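Local coordinates for major capsid protein (PDB 5J7O) that probably builds the outer protein shell of a large double-stranded DNA virus, as trimers of subunits with a double jelly-roll fold, at residues B[176-184]-B[463-471]; B[485-493]-B[500-508]. All coordinates share one frame; numbering follows the deposited sequence.

In the fold
Interactions 1 and 2 follow each other along the chain, with helix 464-467 leading on to strand 473-490, yet their centres are about 51 Å apart. Interaction 1 lies near the centre of the chain and joins parts distant in sequence; interaction 2 is a local hairpin far out from that centre. Both are largely buried, but the second is covered in good part by neighbouring subunits, whereas the first comes within reach of the second subunit at just two residues. Side chains do most of the work at 176-184/463-471, through tryptophans, arginines and a histidine, while a regular backbone ladder dominates at 485-493/500-508. Each nevertheless includes an arginine over an aromatic ring.

Interaction 1 of 2, residues B[176-184]-B[463-471]; sequences RYCEYPGLR and YQWRDWHHL
Two arginines of 176-184 lie flat on two tryptophans of 463-471. The Arg176 guanidinium makes a cation-pi stack on Trp465 with centres 3.5 Å apart and planes at 10°; its NE donates to Gln284 O, which helps to fix its position. Arg184 and Trp468 run past each other in opposite directions, a stack with a CH-pi contact: CB lies 3.6 Å from the centroid of the six-membered ring, CD is over the indole further on, and the guanidinium ends above Trp468 CB. The extended chain brings Arg184 NH2 to Gln464 OE1 (2.7 Å), in the guanidinium plane, with the guanidinium and amide planes perpendicular.

Between these stacks Glu179 is gripped at three atoms. Its N donates to Trp465 O (2.8 Å), its O accepts from Trp468 NE1 (2.8 Å) almost exactly in the indole plane, and OE1 is met on its anti side by His469 NE2 (2.8 Å). Tyr180 turns its ring edge to the imidazole face, a T-shaped pair with planes at 89°.

The end of strand 170-177 and the start of helix 181-185 are thereby joined to helix 464-467, 279 residues on, near the centre of this double jelly-roll capsid protein.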
loop_
_atom_site.group_PDB
_atom_site.type_symbol
_atom_site.label_atom_id
_atom_site.label_comp_id
_atom_site.label_asym_id
_atom_site.label_seq_id
_atom_site.Cartn_x
_atom_site.Cartn_y
_atom_site.Cartn_z
ATOM N N ARG B 176 21.917 -13.835 -3.898
ATOM C CA ARG B 176 20.578 -13.408 -3.539
ATOM C C ARG B 176 19.822 -14.613 -3.011
ATOM O O ARG B 176 20.141 -15.757 -3.349
ATOM C CB ARG B 176 19.831 -12.813 -4.735
ATOM C CG ARG B 176 18.796 -13.749 -5.332
ATOM C CD ARG B 176 18.423 -13.331 -6.739
ATOM N NE ARG B 176 17.827 -11.998 -6.798
ATOM C CZ ARG B 176 17.777 -11.249 -7.898
ATOM N NH1 ARG B 176 18.302 -11.692 -9.034
ATOM N NH2 ARG B 176 17.208 -10.053 -7.864
ATOM N N TYR B 177 18.819 -14.351 -2.183
ATOM C CA TYR B 177 17.880 -15.380 -1.767
ATOM C C TYR B 177 16.653 -15.375 -2.670
ATOM O O TYR B 177 16.275 -14.345 -3.236
ATOM C CB TYR B 177 17.459 -15.182 -0.307
ATOM C CG TYR B 177 18.461 -15.721 0.687
ATOM C CD1 TYR B 177 19.484 -14.918 1.179
ATOM C CD2 TYR B 177 18.397 -17.038 1.119
ATOM C CE1 TYR B 177 20.411 -15.414 2.083
ATOM C CE2 TYR B 177 19.318 -17.543 2.022
ATOM C CZ TYR B 177 20.321 -16.726 2.499
ATOM O OH TYR B 177 21.237 -17.228 3.397
ATOM N N CYS B 178 16.039 -16.545 -2.811
ATOM C CA CYS B 178 14.762 -16.613 -3.499
ATOM C C CYS B 178 13.712 -15.830 -2.714
ATOM O O CYS B 178 13.875 -15.541 -1.526
ATOM C CB CYS B 178 14.325 -18.062 -3.672
ATOM S SG CYS B 178 13.825 -18.875 -2.140
ATOM N N GLU B 179 12.643 -15.445 -3.404
ATOM C CA GLU B 179 11.566 -14.733 -2.733
ATOM C C GLU B 179 10.876 -15.656 -1.739
ATOM O O GLU B 179 10.658 -16.841 -2.012
ATOM C CB GLU B 179 10.564 -14.186 -3.746
ATOM C CG GLU B 179 11.064 -12.956 -4.482
ATOM C CD GLU B 179 9.967 -12.243 -5.242
ATOM O OE1 GLU B 179 9.034 -12.923 -5.716
ATOM O OE2 GLU B 179 10.035 -11.001 -5.357
ATOM N N TYR B 180 10.558 -15.102 -0.574
ATOM C CA TYR B 180 9.964 -15.845 0.530
ATOM C C TYR B 180 10.785 -17.089 0.882
ATOM O O TYR B 180 10.285 -18.215 0.804
ATOM C CB TYR B 180 8.523 -16.214 0.209
ATOM C CG TYR B 180 7.698 -14.993 -0.124
ATOM C CD1 TYR B 180 7.255 -14.145 0.879
ATOM C CD2 TYR B 180 7.388 -14.672 -1.440
ATOM C CE1 TYR B 180 6.512 -13.020 0.588
ATOM C CE2 TYR B 180 6.644 -13.547 -1.741
ATOM C CZ TYR B 180 6.209 -12.725 -0.722
ATOM O OH TYR B 180 5.467 -11.603 -1.010
ATOM N N PRO B 181 12.052 -16.915 1.284
ATOM C CA PRO B 181 12.891 -18.092 1.562
ATOM C C PRO B 181 12.351 -18.952 2.686
ATOM O O PRO B 181 12.481 -20.180 2.638
ATOM C CB PRO B 181 14.254 -17.479 1.922
ATOM C CG PRO B 181 14.179 -16.035 1.511
ATOM C CD PRO B 181 12.741 -15.655 1.602
ATOM N N GLY B 182 11.738 -18.337 3.697
ATOM C CA GLY B 182 11.196 -19.117 4.794
ATOM C C GLY B 182 10.054 -20.012 4.368
ATOM O O GLY B 182 9.773 -21.021 5.017
ATOM N N LEU B 183 9.387 -19.667 3.266
ATOM C CA LEU B 183 8.295 -20.506 2.792
ATOM C C LEU B 183 8.807 -21.681 1.971
ATOM O O LEU B 183 8.268 -22.787 2.072
ATOM C CB LEU B 183 7.306 -19.674 1.977
ATOM C CG LEU B 183 6.588 -18.563 2.741
ATOM C CD1 LEU B 183 5.499 -17.944 1.886
ATOM C CD2 LEU B 183 6.015 -19.092 4.047
ATOM N N ARG B 184 9.844 -21.467 1.155
ATOM C CA ARG B 184 10.382 -22.564 0.361
ATOM C C ARG B 184 11.304 -23.461 1.173
ATOM O O ARG B 184 11.436 -24.648 0.858
ATOM C CB ARG B 184 11.139 -22.030 -0.857
ATOM C CG ARG B 184 11.214 -23.037 -1.991
ATOM C CD ARG B 184 12.038 -22.543 -3.166
ATOM N NE ARG B 184 11.804 -23.371 -4.345
ATOM C CZ ARG B 184 12.526 -23.322 -5.459
ATOM N NH1 ARG B 184 13.548 -22.483 -5.554
ATOM N NH2 ARG B 184 12.229 -24.117 -6.477
ATOM N N TYR B 463 15.015 -16.920 -13.533
ATOM C CA TYR B 463 14.093 -16.221 -12.650
ATOM C C TYR B 463 13.354 -17.175 -11.717
ATOM O O TYR B 463 12.318 -16.802 -11.154
ATOM C CB TYR B 463 13.097 -15.395 -13.464
ATOM C CG TYR B 463 13.665 -14.096 -13.993
ATOM C CD1 TYR B 463 14.350 -14.054 -15.200
ATOM C CD2 TYR B 463 13.514 -12.910 -13.285
ATOM C CE1 TYR B 463 14.872 -12.869 -15.686
ATOM C CE2 TYR B 463 14.031 -11.720 -13.764
ATOM C CZ TYR B 463 14.709 -11.705 -14.964
ATOM O OH TYR B 463 15.225 -10.522 -15.444
ATOM N N GLN B 464 13.865 -18.400 -11.548
ATOM C CA GLN B 464 13.243 -19.344 -10.625
ATOM C C GLN B 464 13.226 -18.805 -9.203
ATOM O O GLN B 464 12.294 -19.090 -8.441
ATOM C CB GLN B 464 13.974 -20.687 -10.659
ATOM C CG GLN B 464 13.319 -21.751 -9.788
ATOM C CD GLN B 464 14.302 -22.773 -9.255
ATOM O OE1 GLN B 464 13.915 -23.733 -8.588
ATOM N NE2 GLN B 464 15.582 -22.569 -9.540
ATOM N N TRP B 465 14.245 -18.024 -8.828
ATOM C CA TRP B 465 14.273 -17.394 -7.512
ATOM C C TRP B 465 13.020 -16.569 -7.244
ATOM O O TRP B 465 12.661 -16.359 -6.078
ATOM C CB TRP B 465 15.515 -16.509 -7.383
ATOM C CG TRP B 465 15.495 -15.323 -8.298
ATOM C CD1 TRP B 465 15.949 -15.271 -9.583
ATOM C CD2 TRP B 465 14.996 -14.014 -7.996
ATOM N NE1 TRP B 465 15.765 -14.012 -10.101
ATOM C CE2 TRP B 465 15.180 -13.221 -9.146
ATOM C CE3 TRP B 465 14.410 -13.436 -6.865
ATOM C CZ2 TRP B 465 14.799 -11.881 -9.198
ATOM C CZ3 TRP B 465 14.035 -12.108 -6.919
ATOM C CH2 TRP B 465 14.231 -11.345 -8.076
ATOM N N ARG B 466 12.355 -16.094 -8.294
ATOM C CA ARG B 466 11.151 -15.276 -8.193
ATOM C C ARG B 466 9.883 -16.011 -8.603
ATOM O O ARG B 466 8.843 -15.843 -7.962
ATOM C CB ARG B 466 11.306 -14.022 -9.062
ATOM C CG ARG B 466 10.139 -13.058 -9.016
ATOM C CD ARG B 466 10.184 -12.120 -10.209
ATOM N NE ARG B 466 9.892 -12.822 -11.455
ATOM C CZ ARG B 466 10.097 -12.317 -12.667
ATOM N NH1 ARG B 466 10.610 -11.101 -12.805
ATOM N NH2 ARG B 466 9.797 -13.029 -13.744
ATOM N N ASP B 467 9.947 -16.835 -9.649
ATOM C CA ASP B 467 8.754 -17.451 -10.217
ATOM C C ASP B 467 8.272 -18.679 -9.455
ATOM O O ASP B 467 7.185 -19.179 -9.762
ATOM C CB ASP B 467 9.007 -17.852 -11.674
ATOM C CG ASP B 467 9.249 -16.660 -12.578
ATOM O OD1 ASP B 467 8.921 -15.526 -12.171
ATOM O OD2 ASP B 467 9.761 -16.861 -13.699
ATOM N N TRP B 468 9.032 -19.173 -8.474
ATOM C CA TRP B 468 8.710 -20.470 -7.884
ATOM C C TRP B 468 7.364 -20.458 -7.166
ATOM O O TRP B 468 6.660 -21.473 -7.157
ATOM C CB TRP B 468 9.823 -20.910 -6.931
ATOM C CG TRP B 468 9.813 -20.215 -5.609
ATOM C CD1 TRP B 468 10.462 -19.061 -5.282
ATOM C CD2 TRP B 468 9.121 -20.634 -4.428
ATOM N NE1 TRP B 468 10.215 -18.733 -3.971
ATOM C CE2 TRP B 468 9.394 -19.683 -3.424
ATOM C CE3 TRP B 468 8.296 -21.719 -4.122
ATOM C CZ2 TRP B 468 8.870 -19.786 -2.138
ATOM C CZ3 TRP B 468 7.778 -21.821 -2.844
ATOM C CH2 TRP B 468 8.068 -20.860 -1.869
ATOM N N HIS B 469 6.984 -19.331 -6.565
ATOM C CA HIS B 469 5.709 -19.245 -5.866
ATOM C C HIS B 469 4.585 -18.687 -6.733
ATOM O O HIS B 469 3.426 -18.708 -6.306
ATOM C CB HIS B 469 5.854 -18.397 -4.595
ATOM C CG HIS B 469 6.249 -16.976 -4.852
ATOM N ND1 HIS B 469 5.330 -15.983 -5.113
ATOM C CD2 HIS B 469 7.465 -16.382 -4.884
ATOM C CE1 HIS B 469 5.963 -14.838 -5.295
ATOM N NE2 HIS B 469 7.259 -15.052 -5.163
ATOM N N HIS B 470 4.892 -18.207 -7.934
ATOM C CA HIS B 470 3.850 -17.718 -8.825
ATOM C C HIS B 470 3.082 -18.879 -9.444
ATOM O O HIS B 470 3.662 -19.905 -9.811
ATOM C CB HIS B 470 4.457 -16.848 -9.922
ATOM C CG HIS B 470 4.870 -15.487 -9.456
ATOM N ND1 HIS B 470 4.039 -14.390 -9.541
ATOM C CD2 HIS B 470 6.026 -15.043 -8.907
ATOM C CE1 HIS B 470 4.665 -13.328 -9.064
ATOM N NE2 HIS B 470 5.872 -13.697 -8.673
ATOM N N LEU B 471 1.768 -18.708 -9.566
ATOM C CA LEU B 471 0.894 -19.731 -10.127
ATOM C C LEU B 471 0.547 -19.475 -11.589
ATOM O O LEU B 471 -0.328 -20.156 -12.134
ATOM C CB LEU B 471 -0.385 -19.845 -9.294
ATOM C CG LEU B 471 -0.183 -20.203 -7.820
ATOM C CD1 LEU B 471 -1.519 -20.336 -7.104
ATOM C CD2 LEU B 471 0.634 -21.482 -7.684
#

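Interaction 2 of 2, residues B[485-493]-B[500-508]; sequences SYARVSIDD and STTFKQSAS
Arg488 lies across Phe503 and alongside Gln505, and every part of its side chain has a neighbour. CB starts 3.4 Å from Phe503 CE1, at the ring, and CG passes 3.4 Å from Lys504 O. The chain then runs extended to NE, placing CD over the ring face, 3.5 Å from Phe503 CZ. NE is left facing Glu347 of the second subunit, in a long, weak ion pair. CZ is 4.1 Å from the centroid of the Phe503 ring, 16° off its normal, a cation-pi contact although the guanidinium is tilted against the ring rather than flat on it. NH1 lies over the same ring and makes a weak hydrogen bond to Phe503 O (2.9 Å). NH2 reaches Gln505 CD at 3.2 Å, where guanidinium and amide stack with planes 12° apart.

Phe503 meets the arginine because its CG stands opposite the backbone N (chi1 -162°). Beneath these side chains the antiparallel ladder is held by backbone bonds such as Ala487 N to Ser506 O (2.8 Å) and Lys504 N to Val489 O (2.9 Å), and Ile491 N to Thr502 O extends it into the turn 500-503.

Ser485, Ser506, Ser508 and Lys504 project from the other face. Ser506 OG and Ser508 OG hydrogen-bond to Arg488 N and Tyr486 N of the third subunit respectively, and Lys504 NZ makes a salt bridge with Asp493 of that subunit. The hairpin therefore combines an internal backbone ladder with polar groups that tie it to neighbouring subunits, which implies that its chemistry serves the trimer as well as the fold.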
loop_
_atom_site.group_PDB
_atom_site.type_symbol
_atom_site.label_atom_id
_atom_site.label_comp_id
_atom_site.label_asym_id
_atom_site.label_seq_id
_atom_site.Cartn_x
_atom_site.Cartn_y
_atom_site.Cartn_z
ATOM N N SER B 485 20.766 13.233 -25.194
ATOM C CA SER B 485 21.549 14.457 -25.212
ATOM C C SER B 485 21.786 14.886 -26.651
ATOM O O SER B 485 21.806 14.060 -27.567
ATOM C CB SER B 485 22.896 14.284 -24.498
ATOM O OG SER B 485 23.802 13.531 -25.286
ATOM N N TYR B 486 21.963 16.190 -26.835
ATOM C CA TYR B 486 22.334 16.759 -28.119
ATOM C C TYR B 486 23.452 17.766 -27.907
ATOM O O TYR B 486 23.573 18.369 -26.838
ATOM C CB TYR B 486 21.143 17.436 -28.812
ATOM C CG TYR B 486 19.961 16.520 -29.027
ATOM C CD1 TYR B 486 19.922 15.643 -30.102
ATOM C CD2 TYR B 486 18.881 16.536 -28.154
ATOM C CE1 TYR B 486 18.842 14.804 -30.301
ATOM C CE2 TYR B 486 17.798 15.702 -28.344
ATOM C CZ TYR B 486 17.783 14.838 -29.417
ATOM O OH TYR B 486 16.703 14.006 -29.608
ATOM N N ALA B 487 24.277 17.937 -28.938
ATOM C CA ALA B 487 25.380 18.882 -28.883
ATOM C C ALA B 487 25.698 19.354 -30.293
ATOM O O ALA B 487 25.735 18.553 -31.231
ATOM C CB ALA B 487 26.624 18.261 -28.234
ATOM N N ARG B 488 25.921 20.658 -30.432
ATOM C CA ARG B 488 26.257 21.277 -31.705
ATOM C C ARG B 488 27.435 22.220 -31.509
ATOM O O ARG B 488 27.481 22.972 -30.531
ATOM C CB ARG B 488 25.062 22.043 -32.286
ATOM C CG ARG B 488 24.100 21.212 -33.124
ATOM C CD ARG B 488 23.029 22.114 -33.718
ATOM N NE ARG B 488 22.360 21.547 -34.886
ATOM C CZ ARG B 488 22.886 21.517 -36.106
ATOM N NH1 ARG B 488 24.101 21.999 -36.317
ATOM N NH2 ARG B 488 22.203 20.992 -37.115
ATOM N N VAL B 489 28.385 22.175 -32.440
ATOM C CA VAL B 489 29.602 22.977 -32.366
ATOM C C VAL B 489 29.972 23.443 -33.769
ATOM O O VAL B 489 29.878 22.677 -34.735
ATOM C CB VAL B 489 30.768 22.188 -31.727
ATOM C CG1 VAL B 489 32.091 22.912 -31.933
ATOM C CG2 VAL B 489 30.522 21.962 -30.240
ATOM N N SER B 490 30.380 24.706 -33.880
ATOM C CA SER B 490 30.915 25.251 -35.121
ATOM C C SER B 490 32.431 25.103 -35.132
ATOM O O SER B 490 33.108 25.530 -34.191
ATOM C CB SER B 490 30.527 26.723 -35.275
ATOM O OG SER B 490 31.408 27.391 -36.160
ATOM N N ILE B 491 32.961 24.499 -36.196
ATOM C CA ILE B 491 34.395 24.256 -36.315
ATOM C C ILE B 491 35.079 25.286 -37.208
ATOM O O ILE B 491 36.269 25.150 -37.503
ATOM C CB ILE B 491 34.680 22.834 -36.820
ATOM C CG1 ILE B 491 34.133 22.655 -38.237
ATOM C CG2 ILE B 491 34.091 21.800 -35.870
ATOM C CD1 ILE B 491 34.863 21.603 -39.043
ATOM N N ASP B 492 34.353 26.310 -37.652
ATOM C CA ASP B 492 34.917 27.361 -38.493
ATOM C C ASP B 492 34.308 28.681 -38.042
ATOM O O ASP B 492 33.102 28.895 -38.198
ATOM C CB ASP B 492 34.639 27.101 -39.974
ATOM C CG ASP B 492 35.490 27.961 -40.892
ATOM O OD1 ASP B 492 36.062 28.965 -40.421
ATOM O OD2 ASP B 492 35.582 27.630 -42.094
ATOM N N ASP B 493 35.136 29.560 -37.484
ATOM C CA ASP B 493 34.663 30.804 -36.894
ATOM C C ASP B 493 34.521 31.939 -37.900
ATOM O O ASP B 493 34.177 33.057 -37.500
ATOM C CB ASP B 493 35.599 31.235 -35.761
ATOM C CG ASP B 493 35.289 30.531 -34.453
ATOM O OD1 ASP B 493 34.116 30.158 -34.243
ATOM O OD2 ASP B 493 36.217 30.354 -33.635
ATOM N N SER B 500 25.225 25.450 -42.401
ATOM C CA SER B 500 26.568 25.118 -42.852
ATOM C C SER B 500 26.970 23.747 -42.328
ATOM O O SER B 500 26.598 23.353 -41.220
ATOM C CB SER B 500 27.587 26.170 -42.390
ATOM O OG SER B 500 28.910 25.781 -42.716
ATOM N N THR B 501 27.741 23.020 -43.141
ATOM C CA THR B 501 28.266 21.731 -42.712
ATOM C C THR B 501 29.370 21.865 -41.674
ATOM O O THR B 501 29.789 20.849 -41.110
ATOM C CB THR B 501 28.783 20.934 -43.914
ATOM O OG1 THR B 501 29.770 21.701 -44.614
ATOM C CG2 THR B 501 27.641 20.590 -44.860
ATOM N N THR B 502 29.858 23.081 -41.418
ATOM C CA THR B 502 30.759 23.323 -40.298
ATOM C C THR B 502 30.028 23.333 -38.961
ATOM O O THR B 502 30.683 23.331 -37.913
ATOM C CB THR B 502 31.497 24.651 -40.491
ATOM O OG1 THR B 502 30.553 25.729 -40.473
ATOM C CG2 THR B 502 32.238 24.660 -41.821
ATOM N N PHE B 503 28.694 23.342 -38.983
ATOM C CA PHE B 503 27.863 23.306 -37.780
ATOM C C PHE B 503 27.554 21.842 -37.477
ATOM O O PHE B 503 26.516 21.294 -37.857
ATOM C CB PHE B 503 26.599 24.130 -37.994
ATOM C CG PHE B 503 25.886 24.511 -36.730
ATOM C CD1 PHE B 503 26.479 24.337 -35.490
ATOM C CD2 PHE B 503 24.607 25.039 -36.788
ATOM C CE1 PHE B 503 25.805 24.687 -34.334
ATOM C CE2 PHE B 503 23.930 25.385 -35.637
ATOM C CZ PHE B 503 24.527 25.211 -34.410
ATOM N N LYS B 504 28.482 21.198 -36.772
ATOM C CA LYS B 504 28.409 19.758 -36.576
ATOM C C LYS B 504 27.319 19.391 -35.575
ATOM O O LYS B 504 26.947 20.183 -34.705
ATOM C CB LYS B 504 29.756 19.219 -36.097
ATOM C CG LYS B 504 30.936 19.614 -36.970
ATOM C CD LYS B 504 30.759 19.141 -38.401
ATOM C CE LYS B 504 32.002 19.435 -39.225
ATOM N NZ LYS B 504 31.878 18.965 -40.632
ATOM N N GLN B 505 26.817 18.164 -35.705
ATOM C CA GLN B 505 25.784 17.631 -34.830
ATOM C C GLN B 505 26.306 16.414 -34.079
ATOM O O GLN B 505 27.103 15.631 -34.606
ATOM C CB GLN B 505 24.531 17.229 -35.616
ATOM C CG GLN B 505 23.957 18.319 -36.491
ATOM C CD GLN B 505 22.826 17.821 -37.368
ATOM O OE1 GLN B 505 21.801 17.351 -36.873
ATOM N NE2 GLN B 505 23.012 17.912 -38.679
ATOM N N SER B 506 25.836 16.257 -32.845
ATOM C CA SER B 506 26.163 15.090 -32.041
ATOM C C SER B 506 24.997 14.799 -31.109
ATOM O O SER B 506 24.323 15.714 -30.630
ATOM C CB SER B 506 27.455 15.294 -31.242
ATOM O OG SER B 506 27.874 14.079 -30.647
ATOM N N ALA B 507 24.760 13.512 -30.865
ATOM C CA ALA B 507 23.652 13.086 -30.025
ATOM C C ALA B 507 23.990 11.741 -29.402
ATOM O O ALA B 507 24.692 10.923 -30.003
ATOM C CB ALA B 507 22.344 12.990 -30.820
ATOM N N SER B 508 23.484 11.518 -28.190
ATOM C CA SER B 508 23.731 10.270 -27.487
ATOM C C SER B 508 22.484 9.831 -26.734
ATOM O O SER B 508 21.765 10.658 -26.166
ATOM C CB SER B 508 24.910 10.397 -26.510
ATOM O OG SER B 508 24.620 11.313 -25.468
#